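Local coordinates for mevalonate kinase, putative (Leishmania major, PDB 2HFS), which probably catalyses the ATP-dependent phosphorylation of (R)-mevalonate to (R)-5-phosphomevalonate in isoprenoid and sterol biosynthesis, at residues L134-V139 / A162-L167; S142-E147 / A157-A162; L167-R172 / V178-A183. All coordinates share one frame; numbering follows the deposited sequence.

Interaction 1: L134-V139 / A162-L167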
ATOM      1  N   LEU A 134     -21.503  -3.259  -7.160  1.00 15.82           N
ATOM      2  CA  LEU A 134     -20.875  -3.146  -5.847  1.00 16.15           C
ATOM      3  C   LEU A 134     -20.628  -1.679  -5.499  1.00 16.08           C
ATOM      4  O   LEU A 134     -20.205  -0.879  -6.349  1.00 16.98           O
ATOM      5  CB  LEU A 134     -19.551  -3.919  -5.811  1.00 15.85           C
ATOM      6  CG  LEU A 134     -19.473  -5.340  -5.240  1.00 19.18           C
ATOM      7  CD1 LEU A 134     -20.757  -6.173  -5.420  1.00 18.38           C
ATOM      8  CD2 LEU A 134     -18.231  -6.082  -5.755  1.00 15.76           C
ATOM      9  N   THR A 135     -20.921  -1.338  -4.250  1.00 16.35           N
ATOM     10  CA  THR A 135     -20.562  -0.047  -3.705  1.00 14.91           C
ATOM     11  C   THR A 135     -19.075  -0.136  -3.337  1.00 12.89           C
ATOM     12  O   THR A 135     -18.486  -1.224  -3.362  1.00 15.69           O
ATOM     13  CB  THR A 135     -21.398   0.255  -2.438  1.00 13.77           C
ATOM     14  OG1 THR A 135     -21.026  -0.661  -1.408  1.00 15.98           O
ATOM     15  CG2 THR A 135     -22.893  -0.047  -2.648  1.00 14.81           C
ATOM     16  N   ASP A 136     -18.473   0.993  -2.981  1.00 14.28           N
ATOM     17  CA  ASP A 136     -17.075   1.020  -2.556  1.00 13.38           C
ATOM     18  C   ASP A 136     -16.892   0.156  -1.311  1.00 13.52           C
ATOM     19  O   ASP A 136     -15.942  -0.627  -1.201  1.00 12.25           O
ATOM     20  CB  ASP A 136     -16.634   2.462  -2.275  1.00 14.89           C
ATOM     21  CG  ASP A 136     -16.262   3.223  -3.537  1.00 15.32           C
ATOM     22  OD1 ASP A 136     -16.143   2.618  -4.640  1.00 14.58           O
ATOM     23  OD2 ASP A 136     -16.041   4.448  -3.509  1.00 18.10           O
ATOM     24  N   GLU A 137     -17.823   0.296  -0.374  1.00 14.21           N
ATOM     25  CA  GLU A 137     -17.832  -0.546   0.818  1.00 14.33           C
ATOM     26  C   GLU A 137     -17.806  -2.031   0.454  1.00 12.80           C
ATOM     27  O   GLU A 137     -16.998  -2.791   0.997  1.00 12.32           O
ATOM     28  CB  GLU A 137     -19.031  -0.188   1.697  1.00 14.67           C
ATOM     29  CG  GLU A 137     -19.150  -0.993   2.976  1.00 19.12           C
ATOM     30  CD  GLU A 137     -20.275  -0.515   3.891  1.00 20.03           C
ATOM     31  OE1 GLU A 137     -20.342  -1.014   5.041  1.00 26.54           O
ATOM     32  OE2 GLU A 137     -21.082   0.357   3.483  1.00 24.37           O
ATOM     33  N   GLU A 138     -18.674  -2.427  -0.480  1.00 13.25           N
ATOM     34  CA  GLU A 138     -18.775  -3.807  -0.959  1.00 12.30           C
ATOM     35  C   GLU A 138     -17.493  -4.305  -1.644  1.00 13.03           C
ATOM     36  O   GLU A 138     -17.027  -5.436  -1.395  1.00 12.48           O
ATOM     37  CB  GLU A 138     -20.016  -3.953  -1.864  1.00 14.90           C
ATOM     38  CG  GLU A 138     -21.302  -4.247  -1.088  1.00 12.38           C
ATOM     39  CD  GLU A 138     -22.599  -3.944  -1.831  1.00 17.36           C
ATOM     40  OE1 GLU A 138     -22.589  -3.609  -3.047  1.00 14.32           O
ATOM     41  OE2 GLU A 138     -23.665  -4.019  -1.168  1.00 19.36           O
ATOM     42  N   VAL A 139     -16.909  -3.462  -2.495  1.00  9.94           N
ATOM     43  CA  VAL A 139     -15.607  -3.764  -3.120  1.00 10.23           C
ATOM     44  C   VAL A 139     -14.516  -3.962  -2.057  1.00 11.13           C
ATOM     45  O   VAL A 139     -13.759  -4.942  -2.109  1.00 11.05           O
ATOM     46  CB  VAL A 139     -15.183  -2.630  -4.107  1.00 10.40           C
ATOM     47  CG1 VAL A 139     -13.758  -2.852  -4.610  1.00  8.13           C
ATOM     48  CG2 VAL A 139     -16.153  -2.580  -5.280  1.00 10.31           C
ATOM     49  N   ALA A 162      -6.413   0.854  -1.531  1.00 10.80           N
ATOM     50  CA  ALA A 162      -6.600   0.382  -2.901  1.00  9.52           C
ATOM     51  C   ALA A 162      -8.014   0.674  -3.454  1.00 10.82           C
ATOM     52  O   ALA A 162      -8.176   0.993  -4.639  1.00  9.56           O
ATOM     53  CB  ALA A 162      -6.259  -1.107  -2.989  1.00  9.92           C
ATOM     54  N   THR A 163      -9.026   0.590  -2.601  0.50 10.06           N
ATOM     55  CA  THR A 163     -10.403   0.836  -3.036  0.50 12.86           C
ATOM     56  C   THR A 163     -10.722   2.321  -3.190  0.50 11.37           C
ATOM     57  O   THR A 163     -11.357   2.726  -4.173  0.50 11.74           O
ATOM     58  CB  THR A 163     -11.414   0.222  -2.063  0.50 11.01           C
ATOM     59  OG1 THR A 163     -11.142   0.704  -0.745  0.50 16.45           O
ATOM     60  CG2 THR A 163     -11.226  -1.274  -1.952  0.50 12.44           C
ATOM     61  N   TYR A 164     -10.293   3.122  -2.214  1.00 12.44           N
ATOM     62  CA  TYR A 164     -10.677   4.539  -2.148  1.00 11.61           C
ATOM     63  C   TYR A 164      -9.634   5.516  -2.679  1.00 11.93           C
ATOM     64  O   TYR A 164      -9.996   6.597  -3.093  1.00 10.71           O
ATOM     65  CB  TYR A 164     -11.047   4.960  -0.698  1.00 12.03           C
ATOM     66  CG  TYR A 164     -12.262   4.258  -0.130  1.00 12.04           C
ATOM     67  CD1 TYR A 164     -13.556   4.659  -0.484  1.00 14.37           C
ATOM     68  CD2 TYR A 164     -12.119   3.155   0.718  1.00 12.63           C
ATOM     69  CE1 TYR A 164     -14.682   4.000   0.033  1.00 13.24           C
ATOM     70  CE2 TYR A 164     -13.222   2.484   1.225  1.00 13.55           C
ATOM     71  CZ  TYR A 164     -14.503   2.909   0.877  1.00 14.72           C
ATOM     72  OH  TYR A 164     -15.584   2.239   1.385  1.00 15.33           O
ATOM     73  N   GLY A 165      -8.349   5.163  -2.620  1.00 11.21           N
ATOM     74  CA  GLY A 165      -7.262   6.105  -2.939  1.00 12.99           C
ATOM     75  C   GLY A 165      -7.171   7.292  -1.979  1.00 13.62           C
ATOM     76  O   GLY A 165      -7.914   7.362  -0.992  1.00 14.01           O
ATOM     77  N   GLY A 166      -6.252   8.213  -2.265  1.00 15.45           N
ATOM     78  CA  GLY A 166      -6.120   9.460  -1.495  1.00 16.41           C
ATOM     79  C   GLY A 166      -5.438   9.257  -0.152  1.00 15.08           C
ATOM     80  O   GLY A 166      -4.822   8.232   0.074  1.00 16.44           O
ATOM     81  N   LEU A 167      -5.515  10.255   0.725  1.00 14.77           N
ATOM     82  CA  LEU A 167      -4.984  10.124   2.071  1.00 14.39           C
ATOM     83  C   LEU A 167      -6.071   9.606   2.983  1.00 14.51           C
ATOM     84  O   LEU A 167      -7.251   9.945   2.816  1.00 13.42           O
ATOM     85  CB  LEU A 167      -4.455  11.456   2.593  1.00 15.44           C
ATOM     86  CG  LEU A 167      -3.276  12.090   1.869  1.00 17.51           C
ATOM     87  CD1 LEU A 167      -2.847  13.333   2.626  1.00 16.20           C
ATOM     88  CD2 LEU A 167      -2.082  11.138   1.689  1.00 18.18           C
TER
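D136 and Y164 meet where the first turn of helix 136-146 passes the C-terminal end of helix 157-164. This is a helix-to-helix contact in the N-terminal part of a GHMP kinase, and helix 136-146 opens with a capping box made by T135 and E138. The backbones come nearest at D136 and T163, whose CA atoms are 6.7 Å apart.

The more exposed part of the contact is made by the Y164 ring. D136 CB lies 3.4 Å from Y164 CE1 and approaches the ring obliquely. The D136 carboxylate stands nearly square to the ring, with the planes 88° apart, and OD2 is 3.8 Å from Y164 CE1. The other oxygen, OD1, makes a salt bridge with R124 of helix 114-130. NH2 of the same arginine is hydrogen-bonded to T163 O, so one guanidinium nitrogen ties the two segments together. Y164 OH comes within 3.4 Å of E137 N, but the angle is too poor for a hydrogen bond.

Deeper in, methyl meets methyl: V139 CG1 is 4.0 Å from T163 CG2, and both side chains also rest on V120 of helix 114-130. In the T163 conformer described here, chi1 is 54°. This sets OG1 between the backbone N and the carbonyl carbon, where its one hydrogen can be given to, or shared between, T160 O and N159 O of its own helix, and it leaves CG2 for V139. After Y164 the chain turns at G165, which has positive phi, and enters strand 166-172.

The capping box holds the start of the other helix. E138 N donates to T135 OG1 at 3.1 Å. In return T135 N donates to E138 OE1, also at 3.1 Å, approaching from 41° out of the carboxylate plane.

Interaction 2: S142-E147 / A157-A162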
ATOM      1  N   SER A 142     -14.869  -7.207  -0.289  1.00 10.19           N
ATOM      2  CA  SER A 142     -14.497  -8.288  -1.184  1.00 10.55           C
ATOM      3  C   SER A 142     -12.968  -8.387  -1.205  1.00 10.29           C
ATOM      4  O   SER A 142     -12.426  -9.489  -1.129  1.00 10.25           O
ATOM      5  CB  SER A 142     -15.052  -8.029  -2.586  1.00 10.25           C
ATOM      6  OG  SER A 142     -14.812  -9.133  -3.434  1.00 11.89           O
ATOM      7  N   ALA A 143     -12.298  -7.232  -1.304  1.00 10.93           N
ATOM      8  CA  ALA A 143     -10.832  -7.178  -1.297  1.00 11.22           C
ATOM      9  C   ALA A 143     -10.330  -7.729   0.029  1.00 12.50           C
ATOM     10  O   ALA A 143      -9.422  -8.552   0.072  1.00 13.08           O
ATOM     11  CB  ALA A 143     -10.335  -5.758  -1.529  1.00 11.36           C
ATOM     12  N   PHE A 144     -10.969  -7.314   1.115  1.00 11.23           N
ATOM     13  CA  PHE A 144     -10.551  -7.758   2.439  1.00 13.60           C
ATOM     14  C   PHE A 144     -10.616  -9.281   2.560  1.00 13.20           C
ATOM     15  O   PHE A 144      -9.720  -9.912   3.139  1.00 13.06           O
ATOM     16  CB  PHE A 144     -11.392  -7.103   3.531  1.00 13.02           C
ATOM     17  CG  PHE A 144     -10.946  -7.463   4.925  1.00 16.66           C
ATOM     18  CD1 PHE A 144      -9.862  -6.823   5.503  1.00 16.74           C
ATOM     19  CD2 PHE A 144     -11.593  -8.453   5.640  1.00 14.52           C
ATOM     20  CE1 PHE A 144      -9.433  -7.161   6.777  1.00 17.73           C
ATOM     21  CE2 PHE A 144     -11.167  -8.802   6.912  1.00 18.38           C
ATOM     22  CZ  PHE A 144     -10.092  -8.149   7.486  1.00 15.58           C
ATOM     23  N   VAL A 145     -11.673  -9.869   2.008  1.00 14.41           N
ATOM     24  CA  VAL A 145     -11.849 -11.317   2.080  1.00 15.40           C
ATOM     25  C   VAL A 145     -10.725 -11.956   1.262  1.00 15.49           C
ATOM     26  O   VAL A 145     -10.077 -12.902   1.709  1.00 13.92           O
ATOM     27  CB  VAL A 145     -13.261 -11.744   1.572  1.00 15.45           C
ATOM     28  CG1 VAL A 145     -13.289 -13.214   1.138  1.00 15.66           C
ATOM     29  CG2 VAL A 145     -14.337 -11.433   2.617  1.00 16.36           C
ATOM     30  N   GLY A 146     -10.466 -11.393   0.084  1.00 14.20           N
ATOM     31  CA  GLY A 146      -9.504 -11.993  -0.826  1.00 14.52           C
ATOM     32  C   GLY A 146      -8.089 -11.883  -0.317  1.00 16.06           C
ATOM     33  O   GLY A 146      -7.280 -12.785  -0.531  1.00 15.82           O
ATOM     34  N   GLU A 147      -7.792 -10.759   0.341  1.00 17.29           N
ATOM     35  CA  GLU A 147      -6.499 -10.526   0.986  1.00 19.30           C
ATOM     36  C   GLU A 147      -6.191 -11.628   2.003  1.00 19.28           C
ATOM     37  O   GLU A 147      -5.039 -11.820   2.408  1.00 20.84           O
ATOM     38  CB  GLU A 147      -6.508  -9.169   1.686  1.00 19.83           C
ATOM     39  CG  GLU A 147      -6.148  -7.994   0.794  1.00 20.75           C
ATOM     40  CD  GLU A 147      -4.662  -7.954   0.487  1.00 26.49           C
ATOM     41  OE1 GLU A 147      -3.946  -7.127   1.105  1.00 26.89           O
ATOM     42  OE2 GLU A 147      -4.208  -8.763  -0.357  1.00 27.88           O
ATOM     43  N   ALA A 157      -5.835  -1.717   5.990  1.00 18.17           N
ATOM     44  CA  ALA A 157      -5.308  -0.487   5.390  1.00 16.96           C
ATOM     45  C   ALA A 157      -4.949  -0.631   3.922  1.00 16.36           C
ATOM     46  O   ALA A 157      -5.061   0.333   3.171  1.00 14.68           O
ATOM     47  CB  ALA A 157      -4.126   0.078   6.182  1.00 18.31           C
ATOM     48  N   ASP A 158      -4.529  -1.824   3.505  1.00 15.15           N
ATOM     49  CA  ASP A 158      -4.126  -1.996   2.111  1.00 15.74           C
ATOM     50  C   ASP A 158      -5.339  -1.991   1.180  1.00 14.33           C
ATOM     51  O   ASP A 158      -5.356  -1.255   0.199  1.00 13.75           O
ATOM     52  CB  ASP A 158      -3.291  -3.261   1.911  1.00 15.10           C
ATOM     53  CG  ASP A 158      -1.919  -3.174   2.555  1.00 19.55           C
ATOM     54  OD1 ASP A 158      -1.647  -2.227   3.355  1.00 19.95           O
ATOM     55  OD2 ASP A 158      -1.039  -4.037   2.316  1.00 22.50           O
ATOM     56  N   ASN A 159      -6.351  -2.801   1.499  1.00 14.15           N
ATOM     57  CA  ASN A 159      -7.581  -2.821   0.709  1.00 12.99           C
ATOM     58  C   ASN A 159      -8.312  -1.490   0.726  1.00 12.17           C
ATOM     59  O   ASN A 159      -8.860  -1.065  -0.290  1.00 12.94           O
ATOM     60  CB  ASN A 159      -8.525  -3.981   1.068  1.00 12.47           C
ATOM     61  CG  ASN A 159      -8.722  -4.164   2.558  1.00 15.38           C
ATOM     62  OD1 ASN A 159      -7.932  -4.853   3.227  1.00 15.47           O
ATOM     63  ND2 ASN A 159      -9.813  -3.609   3.086  1.00 13.38           N
ATOM     64  N   THR A 160      -8.303  -0.818   1.870  1.00 12.29           N
ATOM     65  CA  THR A 160      -9.031   0.436   1.971  1.00 11.63           C
ATOM     66  C   THR A 160      -8.358   1.508   1.089  1.00 10.81           C
ATOM     67  O   THR A 160      -9.031   2.246   0.361  1.00 10.80           O
ATOM     68  CB  THR A 160      -9.149   0.871   3.457  1.00 12.56           C
ATOM     69  OG1 THR A 160      -9.912  -0.108   4.190  1.00 14.10           O
ATOM     70  CG2 THR A 160     -10.012   2.121   3.571  1.00 13.43           C
ATOM     71  N   ALA A 161      -7.029   1.591   1.129  1.00 12.89           N
ATOM     72  CA  ALA A 161      -6.304   2.509   0.250  1.00 11.83           C
ATOM     73  C   ALA A 161      -6.508   2.143  -1.228  1.00 11.48           C
ATOM     74  O   ALA A 161      -6.727   3.010  -2.079  1.00 10.50           O
ATOM     75  CB  ALA A 161      -4.795   2.479   0.581  1.00 13.96           C
ATOM     76  N   ALA A 162      -6.413   0.854  -1.531  1.00 10.80           N
ATOM     77  CA  ALA A 162      -6.600   0.382  -2.901  1.00  9.52           C
ATOM     78  C   ALA A 162      -8.014   0.674  -3.454  1.00 10.82           C
ATOM     79  O   ALA A 162      -8.176   0.993  -4.639  1.00  9.56           O
ATOM     80  CB  ALA A 162      -6.259  -1.107  -2.989  1.00  9.92           C
TER
HETATM   81  O   HOH W   1      -1.573  -5.854   0.153  1.00 20.22           O
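N159 projects from helix 157-164 against A143 and F144 of helix 136-146, and it can be followed outward atom by atom. Its CB packs on A143 CB at 3.6 Å, close to the nearest backbone approach of the two helices. Its chi1 of 46° places CG between the backbone N and the carbonyl carbon, and lays the amide against the neighbouring helix. CG is 4.0 Å from F144 CA. At the tip, OD1 lies at the edge of the F144 ring, near its plane, 3.6 Å from CD1. The amide and ring planes are 72° apart. ND2 sits 3.9 Å from F144 CB and is hydrogen-bonded to OD1 of N140, one turn earlier in helix 136-146. That bond is consistent with the amide orientation, with ND2 as the donor.

Further along, the E147 chain bends at chi2 and sets OE1 near D158. E147 OE1 and D158 OD2 are 4.4 Å apart, and a water lies between them. It donates to E147 OE1 and to D158 OD2, each at 2.9 Å. E147 OE2 is held by S115 OG, and D158 OD1 by a salt bridge to K21.

No direct hydrogen bond joins these two segments. The two acidic groups would probably repel, but both hydrogens of one water link them, and K21 on D158 OD1 probably eases the repulsion.

Interaction 3: L167-R172 / V178-A183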
ATOM      1  N   LEU A 167      -5.515  10.255   0.725  1.00 14.77           N
ATOM      2  CA  LEU A 167      -4.984  10.124   2.071  1.00 14.39           C
ATOM      3  C   LEU A 167      -6.071   9.606   2.983  1.00 14.51           C
ATOM      4  O   LEU A 167      -7.251   9.945   2.816  1.00 13.42           O
ATOM      5  CB  LEU A 167      -4.455  11.456   2.593  1.00 15.44           C
ATOM      6  CG  LEU A 167      -3.276  12.090   1.869  1.00 17.51           C
ATOM      7  CD1 LEU A 167      -2.847  13.333   2.626  1.00 16.20           C
ATOM      8  CD2 LEU A 167      -2.082  11.138   1.689  1.00 18.18           C
ATOM      9  N   ILE A 168      -5.661   8.779   3.937  1.00 15.21           N
ATOM     10  CA  ILE A 168      -6.579   8.026   4.782  1.00 15.33           C
ATOM     11  C   ILE A 168      -6.042   7.962   6.200  1.00 16.05           C
ATOM     12  O   ILE A 168      -4.904   7.545   6.423  1.00 13.69           O
ATOM     13  CB  ILE A 168      -6.791   6.611   4.210  1.00 15.23           C
ATOM     14  CG1 ILE A 168      -7.487   6.709   2.845  1.00 14.88           C
ATOM     15  CG2 ILE A 168      -7.569   5.699   5.201  1.00 17.32           C
ATOM     16  CD1 ILE A 168      -7.749   5.395   2.160  1.00 19.95           C
ATOM     17  N   LEU A 169      -6.886   8.369   7.145  1.00 17.73           N
ATOM     18  CA  LEU A 169      -6.588   8.245   8.562  1.00 18.41           C
ATOM     19  C   LEU A 169      -6.984   6.852   9.028  1.00 20.86           C
ATOM     20  O   LEU A 169      -8.136   6.428   8.858  1.00 22.11           O
ATOM     21  CB  LEU A 169      -7.336   9.322   9.359  1.00 19.03           C
ATOM     22  CG  LEU A 169      -6.900   9.629  10.797  1.00 16.15           C
ATOM     23  CD1 LEU A 169      -5.501  10.274  10.827  1.00 12.33           C
ATOM     24  CD2 LEU A 169      -7.935  10.547  11.447  1.00 16.72           C
ATOM     25  N   TYR A 170      -6.020   6.149   9.615  1.00 22.11           N
ATOM     26  CA  TYR A 170      -6.140   4.736   9.967  1.00 24.50           C
ATOM     27  C   TYR A 170      -5.820   4.550  11.437  1.00 25.72           C
ATOM     28  O   TYR A 170      -4.741   4.920  11.900  1.00 25.29           O
ATOM     29  CB  TYR A 170      -5.204   3.925   9.053  1.00 25.80           C
ATOM     30  CG  TYR A 170      -4.648   2.569   9.511  1.00 27.43           C
ATOM     31  CD1 TYR A 170      -3.330   2.225   9.204  1.00 27.62           C
ATOM     32  CD2 TYR A 170      -5.432   1.621  10.172  1.00 26.43           C
ATOM     33  CE1 TYR A 170      -2.792   1.003   9.564  1.00 30.12           C
ATOM     34  CE2 TYR A 170      -4.902   0.378  10.538  1.00 28.79           C
ATOM     35  CZ  TYR A 170      -3.578   0.082  10.228  1.00 28.73           C
ATOM     36  OH  TYR A 170      -3.006  -1.128  10.572  1.00 31.47           O
ATOM     37  N   ARG A 171      -6.786   4.019  12.183  1.00 27.59           N
ATOM     38  CA  ARG A 171      -6.572   3.743  13.604  1.00 30.00           C
ATOM     39  C   ARG A 171      -7.376   2.549  14.100  1.00 31.53           C
ATOM     40  O   ARG A 171      -8.461   2.261  13.595  1.00 31.17           O
ATOM     41  CB  ARG A 171      -6.850   4.985  14.462  1.00 30.21           C
ATOM     42  CG  ARG A 171      -8.270   5.506  14.423  1.00 30.19           C
ATOM     43  CD  ARG A 171      -8.518   6.655  15.388  1.00 32.96           C
ATOM     44  NE  ARG A 171      -8.527   6.204  16.778  1.00 36.45           N
ATOM     45  CZ  ARG A 171      -8.400   7.000  17.837  1.00 37.91           C
ATOM     46  NH1 ARG A 171      -8.237   8.309  17.684  1.00 37.42           N
ATOM     47  NH2 ARG A 171      -8.421   6.481  19.056  1.00 37.34           N
ATOM     48  N   ARG A 172      -6.822   1.854  15.087  1.00 33.34           N
ATOM     49  CA  ARG A 172      -7.552   0.819  15.808  1.00 36.59           C
ATOM     50  C   ARG A 172      -8.489   1.442  16.855  1.00 37.15           C
ATOM     51  O   ARG A 172      -8.071   1.760  17.974  1.00 38.37           O
ATOM     52  CB  ARG A 172      -6.582  -0.180  16.439  1.00 36.55           C
ATOM     53  CG  ARG A 172      -6.374  -1.436  15.614  1.00 37.62           C
ATOM     54  CD  ARG A 172      -5.168  -1.427  14.707  1.00 37.74           C
ATOM     55  NE  ARG A 172      -4.671  -2.787  14.490  1.00 38.38           N
ATOM     56  CZ  ARG A 172      -3.657  -3.101  13.692  1.00 38.51           C
ATOM     57  NH1 ARG A 172      -3.018  -2.156  13.012  1.00 37.16           N
ATOM     58  NH2 ARG A 172      -3.281  -4.367  13.569  1.00 37.52           N
ATOM     59  N   VAL A 178     -10.373   1.454  11.955  1.00 30.96           N
ATOM     60  CA  VAL A 178     -11.301   2.520  11.570  1.00 28.71           C
ATOM     61  C   VAL A 178     -10.596   3.440  10.578  1.00 27.87           C
ATOM     62  O   VAL A 178      -9.447   3.834  10.806  1.00 26.89           O
ATOM     63  CB  VAL A 178     -11.816   3.310  12.815  1.00 29.26           C
ATOM     64  CG1 VAL A 178     -12.187   4.756  12.470  1.00 26.88           C
ATOM     65  CG2 VAL A 178     -13.001   2.597  13.431  1.00 26.19           C
ATOM     66  N   PHE A 179     -11.282   3.741   9.475  1.00 26.32           N
ATOM     67  CA  PHE A 179     -10.734   4.553   8.392  1.00 25.98           C
ATOM     68  C   PHE A 179     -11.619   5.743   8.024  1.00 24.45           C
ATOM     69  O   PHE A 179     -12.833   5.613   7.911  1.00 23.57           O
ATOM     70  CB  PHE A 179     -10.509   3.695   7.143  1.00 25.31           C
ATOM     71  CG  PHE A 179      -9.634   2.489   7.371  1.00 27.08           C
ATOM     72  CD1 PHE A 179     -10.196   1.234   7.567  1.00 26.32           C
ATOM     73  CD2 PHE A 179      -8.242   2.610   7.368  1.00 28.66           C
ATOM     74  CE1 PHE A 179      -9.397   0.116   7.770  1.00 27.39           C
ATOM     75  CE2 PHE A 179      -7.435   1.500   7.571  1.00 26.74           C
ATOM     76  CZ  PHE A 179      -8.008   0.253   7.776  1.00 25.48           C
ATOM     77  N   LYS A 180     -10.998   6.901   7.825  1.00 25.36           N
ATOM     78  CA  LYS A 180     -11.686   8.064   7.254  1.00 24.63           C
ATOM     79  C   LYS A 180     -10.768   8.827   6.312  1.00 24.69           C
ATOM     80  O   LYS A 180      -9.555   8.831   6.504  1.00 25.70           O
ATOM     81  CB  LYS A 180     -12.252   8.996   8.336  1.00 25.80           C
ATOM     82  CG  LYS A 180     -11.466   9.057   9.639  1.00 26.81           C
ATOM     83  CD  LYS A 180     -12.400   9.431  10.810  1.00 30.26           C
ATOM     84  CE  LYS A 180     -11.979   8.756  12.125  1.00 29.37           C
ATOM     85  NZ  LYS A 180     -10.945   9.533  12.877  1.00 29.43           N
ATOM     86  N   PRO A 181     -11.342   9.466   5.293  1.00 24.98           N
ATOM     87  CA  PRO A 181     -10.550  10.205   4.318  1.00 24.62           C
ATOM     88  C   PRO A 181      -9.996  11.496   4.906  1.00 25.02           C
ATOM     89  O   PRO A 181     -10.591  12.070   5.833  1.00 24.92           O
ATOM     90  CB  PRO A 181     -11.555  10.522   3.206  1.00 25.92           C
ATOM     91  CG  PRO A 181     -12.906  10.537   3.897  1.00 24.71           C
ATOM     92  CD  PRO A 181     -12.792   9.543   5.012  1.00 25.00           C
ATOM     93  N   ILE A 182      -8.871  11.940   4.355  1.00 23.21           N
ATOM     94  CA  ILE A 182      -8.233  13.166   4.766  1.00 22.36           C
ATOM     95  C   ILE A 182      -8.264  14.120   3.586  1.00 24.47           C
ATOM     96  O   ILE A 182      -7.670  13.852   2.536  1.00 22.93           O
ATOM     97  CB  ILE A 182      -6.765  12.903   5.226  1.00 23.01           C
ATOM     98  CG1 ILE A 182      -6.733  12.036   6.477  1.00 19.46           C
ATOM     99  CG2 ILE A 182      -6.022  14.222   5.449  1.00 20.54           C
ATOM    100  CD1 ILE A 182      -5.347  11.495   6.837  1.00 22.06           C
ATOM    101  N   ALA A 183      -8.973  15.233   3.760  1.00 25.53           N
ATOM    102  CA  ALA A 183      -8.996  16.293   2.749  1.00 27.58           C
ATOM    103  C   ALA A 183      -7.629  16.975   2.606  1.00 28.28           C
ATOM    104  O   ALA A 183      -6.988  17.319   3.603  1.00 29.85           O
ATOM    105  CB  ALA A 183     -10.098  17.321   3.075  1.00 27.90           C
TER
HETATM  106  O   HOH W   2      -6.419  12.835   0.030  1.00 27.81           O
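L169 and K180 face each other as a hydrogen-bonded pair in the antiparallel ladder between strands 166-172 and 177-182. L169 N donates to K180 O at 2.8 Å, nearly in line with the carbonyl bond. K180 N returns a bond to L169 O at 3.1 Å, in the carbonyl plane. R171 and V178 form the next such pair: R171 N donates to V178 O at 3.0 Å, and V178 N donates to R171 O. At the L167 end, I182 N donates to L167 O from 49° out of the carbonyl plane. There a water links the strands, accepting from L167 N at 2.8 Å and donating to I182 O at 3.0 Å.

P181, which has no N-H to give, falls at a non-hydrogen-bonded site opposite I168. The backbones of I168 and Y170 bond instead to V38 and A36 of strand 36-52.

On one face, the Y170 and F179 rings lie near parallel but slid apart, their centroids 5.2 Å from each other, and both touch A157 of helix 157-164. On the other face, I182 CD1 packs 3.9 Å from L169 CB, while L167 and I182 meet L237 of helix 216-239. The pair of strands is a beta hairpin, joined through strand 166-172 to the mixed sheet of this GHMP kinase.

How the interactions relate
Interactions 1 and 2 pair the same two helices, 136-146 and 157-164, with centres about 9 Å apart. Along the chain, interaction 2 is nested inside the loop closed by interaction 1, and A162 belongs to both. Interaction 3 follows in series. It shares L167 with interaction 1, because helix 157-164 runs on into strand 166-172. Its centre is about 12 Å from that of interaction 1 and about 14 Å from that of interaction 2. Helix 157-164 also packs on the hairpin: F179 CE1 lies 3.6 Å from T160 OG1, and I168 CD1 lies 3.8 Å from A161 CA. Helix 157-164 thus touches both helix 136-146 and the hairpin of the mixed sheet.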